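Local coordinates for protein possible galactose mutarotase (Streptomyces platensis subsp. rosaceus, PDB 4RNL) that is of unestablished function but probably interconverts the alpha and beta anomers of galactose or a related aldose, at residues 34-39 / 46-51; 6-11 / 25-30; 60-65 / 182-187; 160-165 / 337-342; 42-47 / 78-83. All coordinates share one frame; numbering follows the deposited sequence.

Contact 1: 34-39 / 46-51; sequences LRVRVL and QTVEAP
Arg35 and Glu49 lie side by side and point the same way, and the arginine grips the carboxylate side-on. CG of Arg35 is anti to the backbone N (chi1 -179°) and the chain bends at chi3, which brings NE to the carboxylate. NE gives a nearly straight bond of 2.7 Å to Glu49 OE2 (174°), and Arg35 NH2 reaches Glu49 OE1 at 3.0 Å. The two flat groups are turned 34° apart, and both oxygens, although met on their syn sides, are approached from out of the carboxylate plane. Arg37, on the same face of the sheet, brings its guanidinium obliquely across: Glu49 OE2 sits over one face, 3.7 Å from Arg37 NH1, a long pairing of charges alone. That NH1 also makes a weak bond to Thr47 OG1. A water joins Thr47 OG1 to Glu49 OE2. An alanine in place of Arg35 would probably leave Glu49 without its two straight N-H donors and free its carboxylate to turn. On the other face Leu34 CD2 meets Ala50 CB at 3.5 Å and branched Val36 faces Val48. Gln46 and Thr47 both stand opposite Arg37, a classic beta bulge, in an antiparallel beta hairpin within a five-stranded sheet.

Contact 2: 6-11 / 25-30; sequences TQVSRE and WTLESG
Strands 7-11 and 25-28 run antiparallel at 162°, their axes 4.6 Å apart, with Gln7-Glu28 and Ser9-Thr26 as hydrogen-bonded pairs and Val8-Leu27 and Arg10-Trp25 as non-hydrogen-bonded ones. They belong to a beta hairpin at the edge of the five-stranded antiparallel sheet, where strand 7-15 is the outermost strand. Polar Gln7, Ser9, Thr26 and Glu28 share one face, as suits a surface that is largely exposed or partly exposed. Glu28 turns its carboxylate away from strand 7-11: OE2 accepts from Gly30 N at 2.7 Å and also forms a salt bridge with Arg57. On the other face Val8 meets the edge of the Trp25 indole and the stem of Arg10 covers one face. Val8 CG1 lies in the ring plane, 3.7 Å from Trp25 CE3. Arg10 suits its place because its long aliphatic stem can cover the indole while the charged end goes on past it. With CG anti to the backbone N (chi1 173°), that atom of Arg10 is put over the indole, 3.6 Å from Trp25 CE2. The guanidinium plane stands 76° from the ring. Arg10 CB rests over the centre of the six-membered ring, 3.7 Å from the centroid of Trp25, a CH-pi contact.

Contact 3: 60-65 / 182-187; sequences LALGFA and HTYLNL
Leu62 and Tyr184 make a tight part of this contact. With Leu62 CG anti to the carbonyl carbon (chi1 -61°), that atom is placed 3.6 Å from Tyr184 CB, and the CD1 branch reaches on to the first atoms of the ring, 3.9 Å from Tyr184 CG. The two side chains cross at a slant, and the phenol runs on away from the leucine to place its OH on Ser76 O. The backbones are joined by two bonds: Asn186 N gives a nearly straight one to Leu60 O (177°), while Leu62 N meets Tyr184 O at 3.0 Å from a direction tilted 32° from the carbonyl plane. Ala61 and Leu185 pair between these bonds, 4.7 Å apart CA to CA, and the alanine methyl touches Leu185 CD2 at 4.3 Å.

Leu60 is closely held too, laying CB 3.5 Å from Asn186 O and CD2 against the same oxygen. Its CD1 is 4.1 Å from Leu187 CD2, a wider gap between leucine branches. An alanine in place of Leu60 would probably open a gap beside Leu187 and strip the backbone of 186-187 of apolar cover. The loose side is at the other end, where one water donates to Leu62 O and accepts from Tyr184 N, bridging the backbones as they separate.

All the touching residues are buried. Segment 60-65 follows strand 57-59 and leads to helix 67-72, whereas 182-187 carries the end of strand 180-185, beside strand 305-310, and the turn after it; Phe340 of strand 332-342 packs against Leu60, Leu185 and Leu187.

Contact 4: 160-165 / 337-342; sequences AGALRI and VYAFSV
In both Tyr338 and Ile165 the first torsion sets the next atom beside the backbone N: CG of Tyr338 (chi1 -64°) and CG1 of Ile165 (chi1 -57°) are each anti to their carbonyl carbons. The extended chi2 of Ile165 (174°) then carries CD1 on to the ring, the side chains cross, and Ile165 CD1 comes 4.0 Å from Tyr338 CE1. Leu163 shares this face, its CB 4.3 Å from Tyr338 CB, and its carbonyl oxygen lies at the edge of the tyrosine ring, in plane. Leucine, isoleucine and an aromatic ring suit a buried side where bulky apolar groups fill space between strands.

The backbone holds this register firmly. Leu163 and Tyr338 form a hydrogen-bonded antiparallel pair, with Tyr338 N to Leu163 O at 2.8 Å and the return bond from Leu163 N. A third bond, Phe340 N to Gly161 O, continues the ladder. Glycine suits position 161, since a side-chain carbon there would press tightly on Phe340 O. The Phe340 ring turns its edge to Gly161 O, with CD1 at 3.7 Å. Strands 162-171 and 332-342 are adjacent in the large antiparallel sheet of a mutarotase-like beta-sandwich fold, though far apart in sequence.

The opposite face is partly exposed and carries smaller or more polar residues. Ala162 lets its strand approach Ala339 closely, with CA atoms 4.1 Å apart, and Ala162 CB touches Val337 CG1 at 4.0 Å. In the conformer described, Arg164 lies alongside Val337, its NE 4.1 Å from Val337 CG2, and that NE forms a salt bridge with Glu335.

Contact 5: 42-47 / 78-83; sequences GGIVQT and FGALVG
Three glycines with positive phi, Gly42, Gly43 and Gly79, let two turning pieces of chain meet almost backbone to backbone. A side-chain carbon on Gly79 would collide with Val45 O, and one on Gly43 would run into Leu81 CD1. With hydrogen in these places, Val45 N can give a straight bond of 2.7 Å to Gly79 O (170°), although it approaches 34° out of the carbonyl plane. The second bond, Leu81 N to Gly42 O at 2.9 Å, arrives nearly along the C=O axis. Gly79 O also accepts from Asn181, so this buried carbonyl has partners on more than one element.

Side chains fill in around the bonds. Leu81 CB packs 3.3 Å from Gly42 O. With CG anti to the backbone N (chi1 -169°), the leucine chain is sent toward Gly43, and CD1 of Leu81 comes 4.2 Å from Gly43 CA. Ile44 packs on segment 78-83: CG2 is 3.7 Å from Phe78 O, and CG1 is 4.2 Å from Ala80 CB. A branched residue suits this site because both arms meet Phe78 O, and CG1 also reaches Ala80. Val45 leans its CG2 on Gly79 O at 3.9 Å.

The contact is wholly buried and ties the chain entering strand 45-51 to the piece carrying strand 81-82, an outer member of the seven-stranded sheet. Strand 180-185 borders it through Asn181 and Thr183 beside Val45, and Tyr70 of helix 67-72 rests on Ile44 and Phe78.

Overall arrangement
Contacts 1 and 2 hold successive hairpins of one five-stranded sheet, joined by backbone bonds between strands 21-28 and 35-39. Contact 2 lies at the sheet's edge, partly exposed and polar on one face; contact 1 is mostly buried, with a charge network on its partly exposed face. Contact 5 shares Gln46 and Thr47 with contact 1 and is the nearest to the chain's centre, depending on glycines and backbone bonds. Contact 3 is buried and mainly leucine; it meets contact 5 where strands 81-82 and 180-185 pair. Contact 4 belongs to the nine-stranded sheet, and its Phe340 touches contacts 1 and 3, linking separate sheets through apolar packing.

Contact 1: 34-39 / 46-51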
# COMPACT_ATOMS: atom_id res chain seq x y z
N LEU A 34 5.94 -4.76 -17.85
CA LEU A 34 4.89 -3.96 -17.25
C LEU A 34 4.95 -2.53 -17.74
O LEU A 34 5.99 -2.07 -18.23
CB LEU A 34 5.06 -3.91 -15.73
CG LEU A 34 5.09 -5.18 -14.90
CD1 LEU A 34 5.08 -4.79 -13.44
CD2 LEU A 34 3.89 -6.05 -15.23
N ARG A 35 3.84 -1.83 -17.59
CA ARG A 35 3.87 -0.37 -17.58
C ARG A 35 3.27 0.05 -16.24
O ARG A 35 2.18 -0.41 -15.86
CB ARG A 35 3.09 0.24 -18.76
CG ARG A 35 3.14 1.78 -18.75
CD ARG A 35 2.74 2.39 -20.08
NE ARG A 35 1.42 1.97 -20.51
CZ ARG A 35 0.99 2.03 -21.77
NH1 ARG A 35 1.79 2.50 -22.72
NH2 ARG A 35 -0.23 1.61 -22.08
N VAL A 36 4.02 0.87 -15.52
CA VAL A 36 3.58 1.38 -14.24
C VAL A 36 3.68 2.89 -14.30
O VAL A 36 4.69 3.43 -14.76
CB VAL A 36 4.47 0.85 -13.09
CG1 VAL A 36 4.08 1.50 -11.76
CG2 VAL A 36 4.36 -0.68 -12.99
N ARG A 37 2.64 3.59 -13.85
CA ARG A 37 2.70 5.05 -13.79
C ARG A 37 2.58 5.50 -12.34
O ARG A 37 1.72 5.00 -11.61
CB ARG A 37 1.60 5.67 -14.65
CG ARG A 37 1.68 5.28 -16.12
CD ARG A 37 0.66 6.06 -16.94
NE ARG A 37 0.70 5.67 -18.35
CZ ARG A 37 -0.25 4.96 -18.95
NH1 ARG A 37 -1.33 4.58 -18.27
NH2 ARG A 37 -0.14 4.64 -20.23
N VAL A 38 3.43 6.44 -11.94
CA VAL A 38 3.52 6.90 -10.56
C VAL A 38 3.39 8.43 -10.52
O VAL A 38 4.03 9.13 -11.31
CB VAL A 38 4.86 6.50 -9.92
CG1 VAL A 38 4.95 6.99 -8.49
CG2 VAL A 38 5.05 4.97 -9.96
N LEU A 39 2.57 8.93 -9.61
CA LEU A 39 2.34 10.37 -9.50
C LEU A 39 3.17 10.96 -8.38
O LEU A 39 3.37 10.31 -7.35
CB LEU A 39 0.87 10.66 -9.21
CG LEU A 39 -0.19 9.95 -10.05
CD1 LEU A 39 -1.56 10.42 -9.60
CD2 LEU A 39 0.02 10.22 -11.55
N GLN A 46 -0.72 5.10 -10.17
CA GLN A 46 -1.94 5.41 -10.91
C GLN A 46 -2.40 4.24 -11.76
O GLN A 46 -3.59 3.93 -11.83
CB GLN A 46 -1.75 6.63 -11.80
CG GLN A 46 -3.07 7.16 -12.34
CD GLN A 46 -3.01 7.39 -13.83
OE1 GLN A 46 -1.94 7.35 -14.43
NE2 GLN A 46 -4.17 7.63 -14.43
N THR A 47 -1.45 3.59 -12.43
CA THR A 47 -1.79 2.42 -13.24
C THR A 47 -0.69 1.35 -13.20
O THR A 47 0.49 1.64 -13.03
CB THR A 47 -2.07 2.78 -14.72
OG1 THR A 47 -1.01 3.59 -15.23
CG2 THR A 47 -3.40 3.52 -14.90
N VAL A 48 -1.13 0.10 -13.36
CA VAL A 48 -0.25 -1.06 -13.47
C VAL A 48 -0.81 -1.91 -14.61
O VAL A 48 -1.97 -2.32 -14.57
CB VAL A 48 -0.25 -1.90 -12.18
CG1 VAL A 48 0.52 -3.18 -12.38
CG2 VAL A 48 0.35 -1.10 -11.01
N GLU A 49 -0.01 -2.13 -15.65
CA GLU A 49 -0.45 -2.92 -16.80
C GLU A 49 0.46 -4.13 -16.99
O GLU A 49 1.68 -4.00 -16.95
CB GLU A 49 -0.44 -2.05 -18.06
CG GLU A 49 -1.51 -0.96 -18.04
CD GLU A 49 -1.25 0.14 -19.04
OE1 GLU A 49 -1.86 0.10 -20.13
OE2 GLU A 49 -0.43 1.04 -18.75
N ALA A 50 -0.16 -5.29 -17.22
CA ALA A 50 0.56 -6.56 -17.29
C ALA A 50 -0.17 -7.48 -18.26
O ALA A 50 -1.40 -7.40 -18.40
CB ALA A 50 0.61 -7.20 -15.90
N PRO A 51 0.57 -8.39 -18.92
CA PRO A 51 -0.07 -9.28 -19.89
C PRO A 51 -0.86 -10.42 -19.26
O PRO A 51 -0.49 -10.90 -18.18
CB PRO A 51 1.12 -9.84 -20.69
CG PRO A 51 2.26 -9.81 -19.71
CD PRO A 51 2.03 -8.59 -18.84
O HOH W 1 0.34 1.69 -16.41
O HOH W 2 -3.86 2.78 -19.21

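Contact 2: 6-11 / 25-30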
# COMPACT_ATOMS: atom_id res chain seq x y z
N THR A 6 14.33 -0.94 -18.92
CA THR A 6 13.21 -0.13 -18.45
C THR A 6 13.30 1.30 -18.97
O THR A 6 14.33 1.96 -18.84
CB THR A 6 13.09 -0.15 -16.93
OG1 THR A 6 12.79 -1.48 -16.50
CG2 THR A 6 11.98 0.79 -16.46
N GLN A 7 12.22 1.77 -19.61
CA GLN A 7 12.16 3.14 -20.11
C GLN A 7 11.46 4.01 -19.08
O GLN A 7 10.38 3.66 -18.60
CB GLN A 7 11.37 3.22 -21.42
CG GLN A 7 11.99 2.45 -22.58
CD GLN A 7 11.03 2.33 -23.76
OE1 GLN A 7 10.16 3.17 -23.97
NE2 GLN A 7 11.19 1.26 -24.53
N VAL A 8 12.08 5.14 -18.73
CA VAL A 8 11.51 6.03 -17.72
C VAL A 8 11.25 7.41 -18.35
O VAL A 8 12.13 7.96 -19.01
CB VAL A 8 12.46 6.18 -16.51
CG1 VAL A 8 11.80 7.03 -15.42
CG2 VAL A 8 12.83 4.81 -15.95
N SER A 9 10.04 7.93 -18.15
CA SER A 9 9.71 9.25 -18.68
C SER A 9 8.77 9.98 -17.73
O SER A 9 8.12 9.39 -16.89
CB SER A 9 9.10 9.14 -20.07
OG SER A 9 7.87 8.46 -20.02
N ARG A 10 8.76 11.30 -17.84
CA ARG A 10 7.98 12.15 -16.94
C ARG A 10 7.24 13.21 -17.74
O ARG A 10 7.79 13.79 -18.68
CB ARG A 10 8.90 12.83 -15.93
CG ARG A 10 8.23 13.87 -15.05
CD ARG A 10 9.24 14.83 -14.45
NE ARG A 10 9.83 15.72 -15.45
CZ ARG A 10 10.93 16.44 -15.24
NH1 ARG A 10 11.40 17.22 -16.20
NH2 ARG A 10 11.55 16.38 -14.07
N GLU A 11 5.97 13.44 -17.39
CA GLU A 11 5.19 14.51 -18.01
C GLU A 11 4.31 15.17 -16.95
O GLU A 11 4.00 14.55 -15.94
CB GLU A 11 4.33 13.98 -19.17
CG GLU A 11 5.10 13.31 -20.31
CD GLU A 11 6.01 14.26 -21.09
OE1 GLU A 11 5.90 15.49 -20.92
OE2 GLU A 11 6.84 13.76 -21.88
N TRP A 25 5.13 9.88 -13.68
CA TRP A 25 6.30 9.16 -14.17
C TRP A 25 5.86 7.83 -14.73
O TRP A 25 5.08 7.10 -14.10
CB TRP A 25 7.29 8.95 -13.02
CG TRP A 25 7.98 10.22 -12.60
CD1 TRP A 25 7.46 11.24 -11.85
CD2 TRP A 25 9.33 10.60 -12.92
NE1 TRP A 25 8.40 12.23 -11.68
CE2 TRP A 25 9.55 11.86 -12.33
CE3 TRP A 25 10.36 10.00 -13.65
CZ2 TRP A 25 10.77 12.54 -12.45
CZ3 TRP A 25 11.57 10.67 -13.76
CH2 TRP A 25 11.76 11.92 -13.17
N THR A 26 6.35 7.50 -15.93
CA THR A 26 5.98 6.25 -16.58
C THR A 26 7.18 5.32 -16.63
O THR A 26 8.24 5.70 -17.14
CB THR A 26 5.46 6.47 -18.00
OG1 THR A 26 4.27 7.27 -17.96
CG2 THR A 26 5.12 5.14 -18.66
N LEU A 27 7.01 4.13 -16.08
CA LEU A 27 8.04 3.09 -16.13
C LEU A 27 7.54 2.02 -17.09
O LEU A 27 6.44 1.49 -16.90
CB LEU A 27 8.26 2.49 -14.74
CG LEU A 27 9.08 3.25 -13.69
CD1 LEU A 27 8.66 4.70 -13.53
CD2 LEU A 27 9.01 2.56 -12.35
N GLU A 28 8.32 1.72 -18.12
CA GLU A 28 7.88 0.79 -19.16
C GLU A 28 8.95 -0.26 -19.44
O GLU A 28 10.07 0.09 -19.80
CB GLU A 28 7.58 1.57 -20.45
CG GLU A 28 7.43 0.69 -21.68
CD GLU A 28 6.12 -0.04 -21.72
OE1 GLU A 28 5.08 0.60 -22.00
OE2 GLU A 28 6.11 -1.27 -21.47
N SER A 29 8.61 -1.54 -19.30
CA SER A 29 9.56 -2.61 -19.59
C SER A 29 9.16 -3.49 -20.77
O SER A 29 9.69 -4.59 -20.94
CB SER A 29 9.87 -3.46 -18.35
OG SER A 29 8.71 -4.06 -17.79
N GLY A 30 8.23 -3.01 -21.59
CA GLY A 30 7.90 -3.68 -22.84
C GLY A 30 6.66 -4.56 -22.77
O GLY A 30 6.09 -4.75 -21.69
O HOH W 3 8.47 5.65 -20.27

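Contact 3: 60-65 / 182-187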
# COMPACT_ATOMS: atom_id res chain seq x y z
N LEU A 60 -4.64 -3.02 -14.34
CA LEU A 60 -5.08 -3.83 -13.20
C LEU A 60 -5.35 -3.04 -11.92
O LEU A 60 -6.04 -3.54 -11.02
CB LEU A 60 -4.02 -4.90 -12.88
CG LEU A 60 -3.44 -5.68 -14.08
CD1 LEU A 60 -2.42 -6.70 -13.58
CD2 LEU A 60 -4.54 -6.37 -14.86
N ALA A 61 -4.81 -1.84 -11.79
CA ALA A 61 -4.93 -1.12 -10.51
C ALA A 61 -6.22 -0.29 -10.42
O ALA A 61 -6.62 0.32 -11.41
CB ALA A 61 -3.71 -0.24 -10.27
N LEU A 62 -6.87 -0.27 -9.26
CA LEU A 62 -7.99 0.64 -9.06
C LEU A 62 -7.42 2.05 -9.03
O LEU A 62 -6.43 2.32 -8.35
CB LEU A 62 -8.75 0.35 -7.76
CG LEU A 62 -9.40 -1.03 -7.61
CD1 LEU A 62 -10.38 -1.03 -6.44
CD2 LEU A 62 -10.09 -1.48 -8.90
N GLY A 63 -8.04 2.96 -9.77
CA GLY A 63 -7.53 4.32 -9.82
C GLY A 63 -8.41 5.21 -10.66
O GLY A 63 -9.53 4.84 -11.02
N PHE A 64 -7.89 6.38 -11.01
CA PHE A 64 -8.63 7.34 -11.81
C PHE A 64 -7.78 7.79 -12.98
O PHE A 64 -6.54 7.76 -12.90
CB PHE A 64 -8.99 8.57 -10.98
CG PHE A 64 -9.80 8.27 -9.75
CD1 PHE A 64 -11.11 7.81 -9.86
CD2 PHE A 64 -9.27 8.48 -8.48
CE1 PHE A 64 -11.86 7.54 -8.73
CE2 PHE A 64 -10.01 8.22 -7.34
CZ PHE A 64 -11.32 7.75 -7.47
N ALA A 65 -8.45 8.22 -14.04
CA ALA A 65 -7.78 8.72 -15.24
C ALA A 65 -7.17 10.09 -15.00
O ALA A 65 -6.21 10.47 -15.68
CB ALA A 65 -8.76 8.77 -16.41
N HIS A 182 -0.78 1.44 -0.90
CA HIS A 182 -2.18 1.03 -0.78
C HIS A 182 -2.79 0.71 -2.15
O HIS A 182 -3.97 0.96 -2.38
CB HIS A 182 -2.95 2.16 -0.10
CG HIS A 182 -4.18 1.72 0.62
ND1 HIS A 182 -5.24 1.10 -0.01
CD2 HIS A 182 -4.55 1.86 1.92
CE1 HIS A 182 -6.19 0.85 0.87
NE2 HIS A 182 -5.81 1.31 2.05
N THR A 183 -1.98 0.16 -3.06
CA THR A 183 -2.49 -0.28 -4.36
C THR A 183 -3.58 -1.36 -4.17
O THR A 183 -3.43 -2.27 -3.35
CB THR A 183 -1.34 -0.84 -5.24
OG1 THR A 183 -0.56 0.26 -5.76
CG2 THR A 183 -1.87 -1.65 -6.40
N TYR A 184 -4.70 -1.22 -4.87
CA TYR A 184 -5.68 -2.31 -4.98
C TYR A 184 -5.55 -2.88 -6.39
O TYR A 184 -5.46 -2.12 -7.38
CB TYR A 184 -7.13 -1.82 -4.90
CG TYR A 184 -7.60 -1.02 -3.70
CD1 TYR A 184 -7.11 0.25 -3.43
CD2 TYR A 184 -8.63 -1.51 -2.90
CE1 TYR A 184 -7.59 0.99 -2.37
CE2 TYR A 184 -9.12 -0.77 -1.84
CZ TYR A 184 -8.60 0.48 -1.58
OH TYR A 184 -9.10 1.22 -0.53
N LEU A 185 -5.60 -4.20 -6.49
CA LEU A 185 -5.47 -4.86 -7.78
C LEU A 185 -6.68 -5.72 -8.13
O LEU A 185 -7.28 -6.36 -7.26
CB LEU A 185 -4.20 -5.73 -7.81
CG LEU A 185 -2.88 -4.96 -7.75
CD1 LEU A 185 -1.74 -5.92 -7.46
CD2 LEU A 185 -2.65 -4.20 -9.06
N ASN A 186 -7.06 -5.69 -9.40
CA ASN A 186 -7.94 -6.71 -9.96
C ASN A 186 -7.17 -7.31 -11.13
O ASN A 186 -6.98 -6.65 -12.16
CB ASN A 186 -9.27 -6.09 -10.42
CG ASN A 186 -10.29 -7.14 -10.87
OD1 ASN A 186 -9.94 -8.12 -11.53
ND2 ASN A 186 -11.55 -6.94 -10.50
N LEU A 187 -6.72 -8.55 -10.98
CA LEU A 187 -5.84 -9.18 -11.97
C LEU A 187 -6.57 -9.49 -13.28
O LEU A 187 -5.94 -9.82 -14.29
CB LEU A 187 -5.18 -10.44 -11.40
CG LEU A 187 -4.31 -10.21 -10.16
CD1 LEU A 187 -3.66 -11.50 -9.66
CD2 LEU A 187 -3.24 -9.15 -10.46
O HOH W 4 -4.73 1.13 -6.43

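Contact 4: 160-165 / 337-342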
# COMPACT_ATOMS: atom_id res chain seq x y z
N ALA A 160 11.70 -6.05 -15.80
CA ALA A 160 10.85 -7.03 -16.47
C ALA A 160 9.42 -6.99 -15.92
O ALA A 160 8.72 -5.99 -16.04
CB ALA A 160 11.44 -8.44 -16.35
N GLY A 161 8.98 -8.08 -15.29
CA GLY A 161 7.63 -8.14 -14.78
C GLY A 161 7.46 -7.78 -13.31
O GLY A 161 6.40 -8.00 -12.74
N ALA A 162 8.50 -7.22 -12.70
CA ALA A 162 8.47 -6.96 -11.26
C ALA A 162 8.60 -5.49 -10.92
O ALA A 162 9.55 -4.84 -11.35
CB ALA A 162 9.56 -7.76 -10.54
N LEU A 163 7.67 -4.97 -10.13
CA LEU A 163 7.75 -3.61 -9.60
C LEU A 163 8.30 -3.66 -8.18
O LEU A 163 7.73 -4.34 -7.32
CB LEU A 163 6.37 -2.96 -9.55
CG LEU A 163 6.28 -1.61 -8.83
CD1 LEU A 163 7.01 -0.54 -9.63
CD2 LEU A 163 4.82 -1.23 -8.60
N ARG A 164 9.38 -2.93 -7.92
CA ARG A 164 9.99 -2.93 -6.59
C ARG A 164 9.80 -1.57 -5.93
O ARG A 164 10.04 -0.53 -6.55
CB ARG A 164 11.48 -3.27 -6.67
CG ARG A 164 12.22 -3.15 -5.33
CD ARG A 164 13.72 -3.41 -5.48
NE ARG A 164 14.04 -4.84 -5.42
CZ ARG A 164 14.29 -5.59 -6.49
NH1 ARG A 164 14.27 -5.05 -7.70
NH2 ARG A 164 14.57 -6.88 -6.35
N ILE A 165 9.36 -1.57 -4.68
CA ILE A 165 9.22 -0.30 -3.94
C ILE A 165 10.04 -0.39 -2.66
O ILE A 165 9.76 -1.23 -1.80
CB ILE A 165 7.75 0.01 -3.58
CG1 ILE A 165 6.87 0.04 -4.83
CG2 ILE A 165 7.66 1.36 -2.89
CD1 ILE A 165 5.37 0.20 -4.53
N VAL A 337 8.01 -6.19 -3.24
CA VAL A 337 8.14 -6.43 -4.67
C VAL A 337 6.86 -7.07 -5.18
O VAL A 337 6.37 -8.04 -4.61
CB VAL A 337 9.32 -7.37 -4.99
CG1 VAL A 337 9.47 -7.55 -6.50
CG2 VAL A 337 10.62 -6.85 -4.38
N TYR A 338 6.31 -6.50 -6.25
CA TYR A 338 5.13 -7.05 -6.89
C TYR A 338 5.60 -7.72 -8.17
O TYR A 338 5.92 -7.04 -9.14
CB TYR A 338 4.16 -5.93 -7.27
CG TYR A 338 3.59 -5.14 -6.10
CD1 TYR A 338 4.36 -4.20 -5.42
CD2 TYR A 338 2.27 -5.31 -5.72
CE1 TYR A 338 3.83 -3.47 -4.37
CE2 TYR A 338 1.73 -4.59 -4.68
CZ TYR A 338 2.51 -3.67 -4.01
OH TYR A 338 1.96 -2.96 -2.96
N ALA A 339 5.64 -9.05 -8.19
CA ALA A 339 6.13 -9.79 -9.35
C ALA A 339 4.97 -10.42 -10.11
O ALA A 339 4.28 -11.30 -9.59
CB ALA A 339 7.14 -10.86 -8.93
N PHE A 340 4.75 -9.96 -11.35
CA PHE A 340 3.64 -10.44 -12.16
C PHE A 340 4.09 -11.53 -13.11
O PHE A 340 5.21 -11.50 -13.62
CB PHE A 340 2.98 -9.29 -12.93
CG PHE A 340 2.31 -8.27 -12.04
CD1 PHE A 340 3.04 -7.24 -11.47
CD2 PHE A 340 0.95 -8.37 -11.76
CE1 PHE A 340 2.42 -6.31 -10.63
CE2 PHE A 340 0.33 -7.45 -10.93
CZ PHE A 340 1.07 -6.42 -10.36
N SER A 341 3.21 -12.49 -13.36
CA SER A 341 3.48 -13.57 -14.30
C SER A 341 2.14 -14.11 -14.75
O SER A 341 1.10 -13.50 -14.47
CB SER A 341 4.29 -14.68 -13.63
OG SER A 341 3.58 -15.22 -12.53
N VAL A 342 2.14 -15.26 -15.42
CA VAL A 342 0.88 -15.89 -15.82
C VAL A 342 0.93 -17.38 -15.54
O VAL A 342 2.02 -17.95 -15.40
CB VAL A 342 0.55 -15.67 -17.32
CG1 VAL A 342 0.35 -14.20 -17.62
CG2 VAL A 342 1.64 -16.26 -18.20

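Contact 5: 42-47 / 78-83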
# COMPACT_ATOMS: atom_id res chain seq x y z
N GLY A 42 1.10 12.16 -3.58
CA GLY A 42 0.82 11.02 -2.73
C GLY A 42 1.52 9.74 -3.14
O GLY A 42 1.13 8.65 -2.71
N GLY A 43 2.56 9.87 -3.95
CA GLY A 43 3.32 8.72 -4.44
C GLY A 43 2.42 7.69 -5.09
O GLY A 43 2.71 6.49 -5.09
N ILE A 44 1.32 8.17 -5.65
CA ILE A 44 0.25 7.28 -6.09
C ILE A 44 0.65 6.43 -7.29
O ILE A 44 1.14 6.93 -8.30
CB ILE A 44 -1.02 8.10 -6.43
CG1 ILE A 44 -1.72 8.53 -5.14
CG2 ILE A 44 -2.00 7.28 -7.27
CD1 ILE A 44 -2.64 9.75 -5.33
N VAL A 45 0.46 5.12 -7.17
CA VAL A 45 0.59 4.25 -8.33
C VAL A 45 -0.73 4.34 -9.08
O VAL A 45 -1.75 3.76 -8.68
CB VAL A 45 0.88 2.79 -7.89
CG1 VAL A 45 0.94 1.87 -9.11
CG2 VAL A 45 2.19 2.72 -7.11
N GLN A 46 -0.72 5.10 -10.17
CA GLN A 46 -1.94 5.41 -10.91
C GLN A 46 -2.40 4.24 -11.76
O GLN A 46 -3.59 3.93 -11.83
CB GLN A 46 -1.75 6.63 -11.80
CG GLN A 46 -3.07 7.16 -12.34
CD GLN A 46 -3.01 7.39 -13.83
OE1 GLN A 46 -1.94 7.35 -14.43
NE2 GLN A 46 -4.17 7.63 -14.43
N THR A 47 -1.45 3.59 -12.43
CA THR A 47 -1.79 2.42 -13.24
C THR A 47 -0.69 1.35 -13.20
O THR A 47 0.49 1.64 -13.03
CB THR A 47 -2.07 2.78 -14.72
OG1 THR A 47 -1.01 3.59 -15.23
CG2 THR A 47 -3.40 3.52 -14.90
N PHE A 78 -6.55 5.07 -3.18
CA PHE A 78 -6.13 4.35 -4.38
C PHE A 78 -4.66 4.59 -4.69
O PHE A 78 -4.22 5.73 -4.75
CB PHE A 78 -6.97 4.78 -5.59
CG PHE A 78 -8.37 4.23 -5.60
CD1 PHE A 78 -8.66 3.02 -4.97
CD2 PHE A 78 -9.39 4.91 -6.25
CE1 PHE A 78 -9.96 2.51 -5.00
CE2 PHE A 78 -10.68 4.41 -6.27
CZ PHE A 78 -10.97 3.20 -5.65
N GLY A 79 -3.90 3.50 -4.85
CA GLY A 79 -2.50 3.53 -5.24
C GLY A 79 -1.50 4.20 -4.32
O GLY A 79 -0.32 4.34 -4.67
N ALA A 80 -1.93 4.59 -3.12
CA ALA A 80 -1.22 5.62 -2.38
C ALA A 80 -0.04 5.16 -1.54
O ALA A 80 -0.09 4.10 -0.90
CB ALA A 80 -2.20 6.40 -1.51
N LEU A 81 1.01 5.97 -1.54
CA LEU A 81 2.07 5.90 -0.53
C LEU A 81 1.43 6.39 0.77
O LEU A 81 0.96 7.53 0.85
CB LEU A 81 3.21 6.83 -0.95
CG LEU A 81 4.59 6.84 -0.27
CD1 LEU A 81 5.50 7.84 -0.98
CD2 LEU A 81 4.51 7.18 1.18
N VAL A 82 1.40 5.54 1.79
CA VAL A 82 0.71 5.89 3.02
C VAL A 82 1.71 6.10 4.15
O VAL A 82 2.63 5.30 4.33
CB VAL A 82 -0.30 4.80 3.43
CG1 VAL A 82 -0.88 5.09 4.80
CG2 VAL A 82 -1.40 4.70 2.39
N GLY A 83 1.53 7.18 4.91
CA GLY A 83 2.40 7.49 6.04
C GLY A 83 1.87 8.74 6.72
O GLY A 83 0.93 9.35 6.19